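Local atomic coordinates of NAD(P)H dehydrogenase (quinone) (Mycobacterium tuberculosis, PDB entry 1XDI), a protein that catalyses the reduction of quinones to quinols by NADH or NADPH, probably including menadione, with one FAD bound per subunit. Residues R380-M394 / Y450-L464. Numbering follows the deposited sequence.
Sequences RTIMLPLRTNARAKM and YPSLSGSITEAARRL. With FAD (flavin-adenine dinucleotide), chain D.
N389 joins S452 to S456, in the first part of helix 454-464, through one amide nitrogen. With CG anti to the backbone N (chi1 -176°), the side chain reaches across the contact, and ND2 gives one hydrogen to S452 O at 3.0 Å and the other to S456 OG, also at 3.0 Å. Both acceptors lie in the amide plane, and the bond to the serine is nearly straight (171°), so the two together fix the rotation of the amide. N389 is also the N-cap of helix 390-394, its OD1 accepting weak bonds from R391 N and A392 N; asparagine suits the place because it donates and accepts at once. The L453 side chain crosses that of N389 at about a right angle and sets CD2 beside R391 CG (3.4 Å) and A392 CB (3.7 Å). R391, bent at chi2 and chi3, lays its aliphatic part on this leucine and brings NE to P451 O by a weak bond, which a water also bridges.

Farther along, strand 380-385 runs roughly antiparallel to the helix, their axes 8.6 Å apart. Branched apolar side chains suit this interface because they fill it: L386 CD2 meets S456 OG, L384 CD2 lies near S456 O beside small A460, and I382 divides its branches, CG2 on L464 CG (3.8 Å) and CD1 on R463 CB. R463 forms a side-on salt bridge to E459 OE2 through NE and NH2, while R462 takes OE1; L384 CD1 covers one face of the R463 guanidinium.

In this dimerisation domain of the pyridine nucleotide-disulphide oxidoreductases, the helix packs across the strand outermost within this chain and reaches neighbouring strand 401-407. The loop with cis-P451 presents Y450 O to N3 of an FAD (2.6 Å) held largely by the second subunit, a flavin site shared between two subunits of the tetramer.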
loop_
_atom_site.group_PDB
_atom_site.type_symbol
_atom_site.label_atom_id
_atom_site.label_comp_id
_atom_site.label_asym_id
_atom_site.label_seq_id
_atom_site.Cartn_x
_atom_site.Cartn_y
_atom_site.Cartn_z
ATOM N N ARG A 380 20.058 -3.888 -0.811
ATOM C CA ARG A 380 20.731 -3.635 -2.085
ATOM C C ARG A 380 21.005 -2.132 -2.065
ATOM O O ARG A 380 20.199 -1.380 -1.566
ATOM C CB ARG A 380 19.813 -3.975 -3.257
ATOM C CG ARG A 380 20.391 -4.956 -4.251
ATOM C CD ARG A 380 19.376 -5.282 -5.338
ATOM N NE ARG A 380 18.249 -6.057 -4.839
ATOM C CZ ARG A 380 16.978 -5.737 -5.065
ATOM N NH1 ARG A 380 16.679 -4.657 -5.762
ATOM N NH2 ARG A 380 15.986 -6.518 -4.653
ATOM N N THR A 381 22.129 -1.692 -2.606
ATOM C CA THR A 381 22.483 -0.294 -2.599
ATOM C C THR A 381 23.030 0.183 -3.953
ATOM O O THR A 381 23.595 -0.573 -4.704
ATOM C CB THR A 381 23.606 -0.064 -1.591
ATOM O OG1 THR A 381 24.868 -0.239 -2.251
ATOM C CG2 THR A 381 23.533 -1.074 -0.461
ATOM N N ILE A 382 22.920 1.469 -4.238
ATOM C CA ILE A 382 23.483 2.001 -5.468
ATOM C C ILE A 382 23.925 3.430 -5.244
ATOM O O ILE A 382 23.352 4.134 -4.441
ATOM C CB ILE A 382 22.454 1.949 -6.588
ATOM C CG1 ILE A 382 23.009 2.587 -7.846
ATOM C CG2 ILE A 382 21.178 2.637 -6.150
ATOM C CD1 ILE A 382 22.234 2.153 -9.062
ATOM N N MET A 383 24.986 3.847 -5.906
ATOM C CA MET A 383 25.411 5.223 -5.792
ATOM C C MET A 383 25.506 5.751 -7.197
ATOM O O MET A 383 26.323 5.340 -8.005
ATOM C CB MET A 383 26.747 5.386 -5.113
ATOM C CG MET A 383 27.368 6.691 -5.493
ATOM S SD MET A 383 28.647 7.179 -4.344
ATOM C CE MET A 383 30.103 6.648 -5.172
ATOM N N LEU A 384 24.636 6.676 -7.507
ATOM C CA LEU A 384 24.641 7.235 -8.838
ATOM C C LEU A 384 25.200 8.680 -8.885
ATOM O O LEU A 384 24.637 9.600 -8.304
ATOM C CB LEU A 384 23.223 7.149 -9.344
ATOM C CG LEU A 384 22.943 7.849 -10.621
ATOM C CD1 LEU A 384 23.873 7.389 -11.705
ATOM C CD2 LEU A 384 21.500 7.527 -10.958
ATOM N N PRO A 385 26.374 8.871 -9.495
ATOM C CA PRO A 385 26.921 10.224 -9.568
ATOM C C PRO A 385 25.862 11.097 -10.196
ATOM O O PRO A 385 25.006 10.564 -10.902
ATOM C CB PRO A 385 28.087 10.061 -10.492
ATOM C CG PRO A 385 28.608 8.719 -10.069
ATOM C CD PRO A 385 27.361 7.882 -9.922
ATOM N N LEU A 386 25.881 12.407 -9.931
ATOM C CA LEU A 386 24.907 13.310 -10.546
ATOM C C LEU A 386 25.477 13.978 -11.800
ATOM O O LEU A 386 24.724 14.561 -12.601
ATOM C CB LEU A 386 24.460 14.415 -9.562
ATOM C CG LEU A 386 23.332 14.014 -8.610
ATOM C CD1 LEU A 386 23.147 14.942 -7.407
ATOM C CD2 LEU A 386 22.112 13.940 -9.469
ATOM N N ARG A 387 26.783 13.862 -12.020
ATOM C CA ARG A 387 27.331 14.595 -13.127
ATOM C C ARG A 387 26.902 14.196 -14.485
ATOM O O ARG A 387 27.018 14.989 -15.424
ATOM C CB ARG A 387 28.840 14.725 -13.033
ATOM C CG ARG A 387 29.661 13.531 -13.188
ATOM C CD ARG A 387 30.919 13.961 -12.537
ATOM N NE ARG A 387 32.138 13.355 -13.049
ATOM C CZ ARG A 387 33.355 13.694 -12.632
ATOM N NH1 ARG A 387 33.540 14.618 -11.697
ATOM N NH2 ARG A 387 34.394 13.122 -13.187
ATOM N N THR A 388 26.376 12.993 -14.607
ATOM C CA THR A 388 25.883 12.568 -15.901
ATOM C C THR A 388 24.481 13.095 -16.168
ATOM O O THR A 388 23.974 13.025 -17.278
ATOM C CB THR A 388 25.937 11.035 -16.021
ATOM O OG1 THR A 388 25.045 10.398 -15.080
ATOM C CG2 THR A 388 27.347 10.614 -15.774
ATOM N N ASN A 389 23.874 13.645 -15.123
ATOM C CA ASN A 389 22.540 14.230 -15.169
ATOM C C ASN A 389 22.631 15.622 -15.876
ATOM O O ASN A 389 23.431 16.459 -15.469
ATOM C CB ASN A 389 22.040 14.346 -13.714
ATOM C CG ASN A 389 20.608 14.870 -13.613
ATOM O OD1 ASN A 389 20.319 15.974 -14.072
ATOM N ND2 ASN A 389 19.710 14.090 -13.006
ATOM N N ALA A 390 21.845 15.878 -16.927
ATOM C CA ALA A 390 21.918 17.182 -17.621
ATOM C C ALA A 390 21.691 18.407 -16.698
ATOM O O ALA A 390 22.404 19.411 -16.775
ATOM C CB ALA A 390 20.919 17.208 -18.804
ATOM N N ARG A 391 20.701 18.314 -15.822
ATOM C CA ARG A 391 20.418 19.402 -14.892
ATOM C C ARG A 391 21.694 19.694 -14.119
ATOM O O ARG A 391 22.138 20.847 -14.079
ATOM C CB ARG A 391 19.266 19.009 -13.941
ATOM C CG ARG A 391 18.988 19.973 -12.762
ATOM C CD ARG A 391 18.811 21.432 -13.206
ATOM N NE ARG A 391 17.625 21.618 -14.023
ATOM C CZ ARG A 391 17.452 22.658 -14.817
ATOM N NH1 ARG A 391 18.405 23.579 -14.896
ATOM N NH2 ARG A 391 16.328 22.798 -15.484
ATOM N N ALA A 392 22.303 18.674 -13.508
ATOM C CA ALA A 392 23.568 18.905 -12.780
ATOM C C ALA A 392 24.615 19.634 -13.679
ATOM O O ALA A 392 25.267 20.577 -13.255
ATOM C CB ALA A 392 24.139 17.591 -12.286
ATOM N N LYS A 393 24.755 19.203 -14.926
ATOM C CA LYS A 393 25.705 19.793 -15.850
ATOM C C LYS A 393 25.419 21.294 -15.951
ATOM O O LYS A 393 26.311 22.106 -15.989
ATOM C CB LYS A 393 25.535 19.078 -17.169
ATOM C CG LYS A 393 26.743 18.942 -18.002
ATOM C CD LYS A 393 26.653 17.681 -18.839
ATOM C CE LYS A 393 26.755 16.472 -17.959
ATOM N NZ LYS A 393 26.964 15.188 -18.752
ATOM N N MET A 394 24.152 21.649 -15.945
ATOM C CA MET A 394 23.708 23.035 -15.977
ATOM C C MET A 394 24.093 23.798 -14.706
ATOM O O MET A 394 24.544 24.955 -14.777
ATOM C CB MET A 394 22.209 23.060 -16.123
ATOM C CG MET A 394 21.767 22.527 -17.431
ATOM S SD MET A 394 20.011 22.318 -17.562
ATOM C CE MET A 394 19.951 20.988 -18.883
ATOM N N TYR A 450 11.745 16.029 -16.679
ATOM C CA TYR A 450 13.064 16.088 -17.343
ATOM C C TYR A 450 13.230 17.471 -17.926
ATOM O O TYR A 450 12.317 17.990 -18.537
ATOM C CB TYR A 450 13.191 15.052 -18.462
ATOM C CG TYR A 450 14.554 15.026 -19.167
ATOM C CD1 TYR A 450 14.878 15.977 -20.116
ATOM C CD2 TYR A 450 15.484 14.007 -18.926
ATOM C CE1 TYR A 450 16.081 15.914 -20.809
ATOM C CE2 TYR A 450 16.682 13.937 -19.614
ATOM C CZ TYR A 450 16.970 14.893 -20.546
ATOM O OH TYR A 450 18.146 14.887 -21.212
ATOM N N PRO A 451 14.397 18.089 -17.722
ATOM C CA PRO A 451 15.517 17.558 -16.942
ATOM C C PRO A 451 15.531 18.118 -15.487
ATOM O O PRO A 451 15.295 19.314 -15.239
ATOM C CB PRO A 451 16.717 18.075 -17.739
ATOM C CG PRO A 451 16.306 19.427 -17.932
ATOM C CD PRO A 451 14.940 19.122 -18.613
ATOM N N SER A 452 15.825 17.251 -14.534
ATOM C CA SER A 452 15.886 17.676 -13.151
ATOM C C SER A 452 16.801 16.689 -12.431
ATOM O O SER A 452 17.065 15.607 -12.965
ATOM C CB SER A 452 14.480 17.653 -12.513
ATOM O OG SER A 452 13.954 16.337 -12.480
ATOM N N LEU A 453 17.287 17.041 -11.243
ATOM C CA LEU A 453 18.130 16.097 -10.542
ATOM C C LEU A 453 17.199 15.032 -9.940
ATOM O O LEU A 453 17.608 13.897 -9.709
ATOM C CB LEU A 453 18.929 16.807 -9.452
ATOM C CG LEU A 453 19.623 18.101 -9.905
ATOM C CD1 LEU A 453 20.141 18.882 -8.695
ATOM C CD2 LEU A 453 20.716 17.775 -10.830
ATOM N N SER A 454 15.934 15.352 -9.714
ATOM C CA SER A 454 15.091 14.322 -9.155
ATOM C C SER A 454 14.852 13.166 -10.137
ATOM O O SER A 454 14.345 12.124 -9.750
ATOM C CB SER A 454 13.757 14.891 -8.727
ATOM O OG SER A 454 12.870 14.884 -9.825
ATOM N N GLY A 455 15.207 13.328 -11.406
ATOM C CA GLY A 455 14.985 12.253 -12.352
ATOM C C GLY A 455 15.972 11.128 -12.116
ATOM O O GLY A 455 15.757 9.946 -12.507
ATOM N N SER A 456 17.087 11.520 -11.495
ATOM C CA SER A 456 18.196 10.614 -11.143
ATOM C C SER A 456 17.727 9.705 -9.994
ATOM O O SER A 456 18.170 8.563 -9.899
ATOM C CB SER A 456 19.403 11.443 -10.689
ATOM O OG SER A 456 20.367 11.479 -11.678
ATOM N N ILE A 457 16.866 10.249 -9.113
ATOM C CA ILE A 457 16.313 9.508 -8.008
ATOM C C ILE A 457 15.420 8.391 -8.597
ATOM O O ILE A 457 15.449 7.238 -8.125
ATOM C CB ILE A 457 15.475 10.415 -7.080
ATOM C CG1 ILE A 457 16.387 11.258 -6.214
ATOM C CG2 ILE A 457 14.578 9.588 -6.139
ATOM C CD1 ILE A 457 15.593 12.345 -5.499
ATOM N N THR A 458 14.646 8.687 -9.638
ATOM C CA THR A 458 13.834 7.611 -10.141
ATOM C C THR A 458 14.698 6.588 -10.896
ATOM O O THR A 458 14.335 5.426 -10.958
ATOM C CB THR A 458 12.647 8.128 -10.976
ATOM O OG1 THR A 458 13.130 8.898 -12.062
ATOM C CG2 THR A 458 11.745 9.015 -10.143
ATOM N N GLU A 459 15.858 6.991 -11.433
ATOM C CA GLU A 459 16.740 6.044 -12.130
ATOM C C GLU A 459 17.377 5.228 -11.036
ATOM O O GLU A 459 17.420 4.000 -11.100
ATOM C CB GLU A 459 17.848 6.726 -12.925
ATOM C CG GLU A 459 17.728 6.565 -14.411
ATOM C CD GLU A 459 18.106 5.182 -14.905
ATOM O OE1 GLU A 459 17.338 4.252 -14.721
ATOM O OE2 GLU A 459 19.173 4.983 -15.500
ATOM N N ALA A 460 17.853 5.909 -10.002
ATOM C CA ALA A 460 18.492 5.213 -8.891
ATOM C C ALA A 460 17.596 4.007 -8.518
ATOM O O ALA A 460 18.014 2.862 -8.622
ATOM C CB ALA A 460 18.694 6.179 -7.717
ATOM N N ALA A 461 16.348 4.229 -8.135
ATOM C CA ALA A 461 15.538 3.085 -7.800
ATOM C C ALA A 461 15.335 2.233 -9.049
ATOM O O ALA A 461 15.356 1.029 -8.964
ATOM C CB ALA A 461 14.207 3.512 -7.220
ATOM N N ARG A 462 15.173 2.811 -10.227
ATOM C CA ARG A 462 14.960 1.921 -11.382
ATOM C C ARG A 462 16.024 0.817 -11.477
ATOM O O ARG A 462 15.726 -0.341 -11.736
ATOM C CB ARG A 462 14.921 2.707 -12.697
ATOM C CG ARG A 462 14.456 1.923 -13.847
ATOM C CD ARG A 462 14.185 2.811 -15.051
ATOM N NE ARG A 462 13.090 3.749 -14.817
ATOM C CZ ARG A 462 13.247 5.069 -14.760
ATOM N NH1 ARG A 462 14.469 5.607 -14.939
ATOM N NH2 ARG A 462 12.205 5.845 -14.492
ATOM N N ARG A 463 17.274 1.175 -11.235
ATOM C CA ARG A 463 18.342 0.203 -11.341
ATOM C C ARG A 463 18.318 -0.789 -10.190
ATOM O O ARG A 463 18.830 -1.900 -10.326
ATOM C CB ARG A 463 19.701 0.912 -11.466
ATOM C CG ARG A 463 19.732 1.878 -12.646
ATOM C CD ARG A 463 21.140 2.436 -13.067
ATOM N NE ARG A 463 21.041 3.609 -13.975
ATOM C CZ ARG A 463 22.092 4.274 -14.441
ATOM N NH1 ARG A 463 23.299 3.855 -14.084
ATOM N NH2 ARG A 463 21.964 5.373 -15.192
ATOM N N LEU A 464 17.725 -0.411 -9.063
ATOM C CA LEU A 464 17.651 -1.346 -7.945
ATOM C C LEU A 464 16.616 -2.421 -8.193
ATOM O O LEU A 464 16.606 -3.409 -7.509
ATOM C CB LEU A 464 17.294 -0.637 -6.655
ATOM C CG LEU A 464 18.443 -0.026 -5.916
ATOM C CD1 LEU A 464 17.995 0.579 -4.563
ATOM C CD2 LEU A 464 19.441 -1.161 -5.707
HETATM P PA FAD D . 13.903 12.798 -30.140
HETATM O O1A FAD D . 13.310 13.997 -30.826
HETATM O O2A FAD D . 14.668 13.033 -28.904
HETATM O O5B FAD D . 14.903 12.124 -31.138
HETATM C C5B FAD D . 14.670 11.066 -32.047
HETATM C C4B FAD D . 16.000 10.927 -32.731
HETATM O O4B FAD D . 16.078 9.841 -33.653
HETATM C C3B FAD D . 16.552 12.145 -33.538
HETATM O O3B FAD D . 17.307 12.982 -32.677
HETATM C C2B FAD D . 17.323 11.571 -34.651
HETATM O O2B FAD D . 18.746 11.483 -34.527
HETATM C C1B FAD D . 16.791 10.178 -34.816
HETATM N N9A FAD D . 16.077 9.759 -35.978
HETATM C C8A FAD D . 14.980 10.247 -36.701
HETATM N N7A FAD D . 14.664 9.494 -37.733
HETATM C C5A FAD D . 15.592 8.429 -37.710
HETATM C C6A FAD D . 15.835 7.258 -38.512
HETATM N N6A FAD D . 15.100 6.907 -39.564
HETATM N N1A FAD D . 16.890 6.428 -38.162
HETATM C C2A FAD D . 17.691 6.692 -37.090
HETATM N N3A FAD D . 17.525 7.797 -36.250
HETATM C C4A FAD D . 16.393 8.614 -36.706
HETATM N N1 FAD D . 10.332 17.639 -22.756
HETATM C C2 FAD D . 10.481 17.510 -21.407
HETATM O O2 FAD D . 10.156 16.483 -20.817
HETATM N N3 FAD D . 11.005 18.560 -20.689
HETATM C C4 FAD D . 11.415 19.791 -21.227
HETATM O O4 FAD D . 11.866 20.674 -20.461
HETATM C C4X FAD D . 11.271 19.916 -22.577
HETATM N N5 FAD D . 11.699 21.163 -23.165
HETATM C C5X FAD D . 11.555 21.286 -24.586
HETATM C C6 FAD D . 11.951 22.471 -25.257
HETATM C C7 FAD D . 11.836 22.632 -26.680
HETATM C C7M FAD D . 12.275 23.921 -27.352
HETATM C C8 FAD D . 11.315 21.559 -27.427
HETATM C C8M FAD D . 11.169 21.611 -28.929
HETATM C C9 FAD D . 10.908 20.381 -26.814
HETATM C C9A FAD D . 11.005 20.195 -25.430
HETATM N N10 FAD D . 10.594 18.958 -24.694
HETATM C C10 FAD D . 10.736 18.831 -23.334
HETATM C "C1'" FAD D . 10.060 17.873 -25.477
HETATM C "C2'" FAD D . 10.995 16.749 -25.648
HETATM O "O2'" FAD D . 12.166 17.339 -26.279
HETATM C "C3'" FAD D . 10.517 15.622 -26.503
HETATM O "O3'" FAD D . 9.423 15.028 -25.851
HETATM C "C4'" FAD D . 11.466 14.432 -26.658
HETATM O "O4'" FAD D . 12.629 15.015 -27.337
HETATM C "C5'" FAD D . 11.080 13.385 -27.584
HETATM O "O5'" FAD D . 12.043 12.372 -27.520
HETATM P P FAD D . 12.117 11.189 -28.504
HETATM O O1P FAD D . 13.151 10.308 -27.987
HETATM O O2P FAD D . 10.768 10.615 -28.767
HETATM O O3P FAD D . 12.604 11.919 -29.807
HETATM O O HOH W 1 15.503 20.889 -12.541
#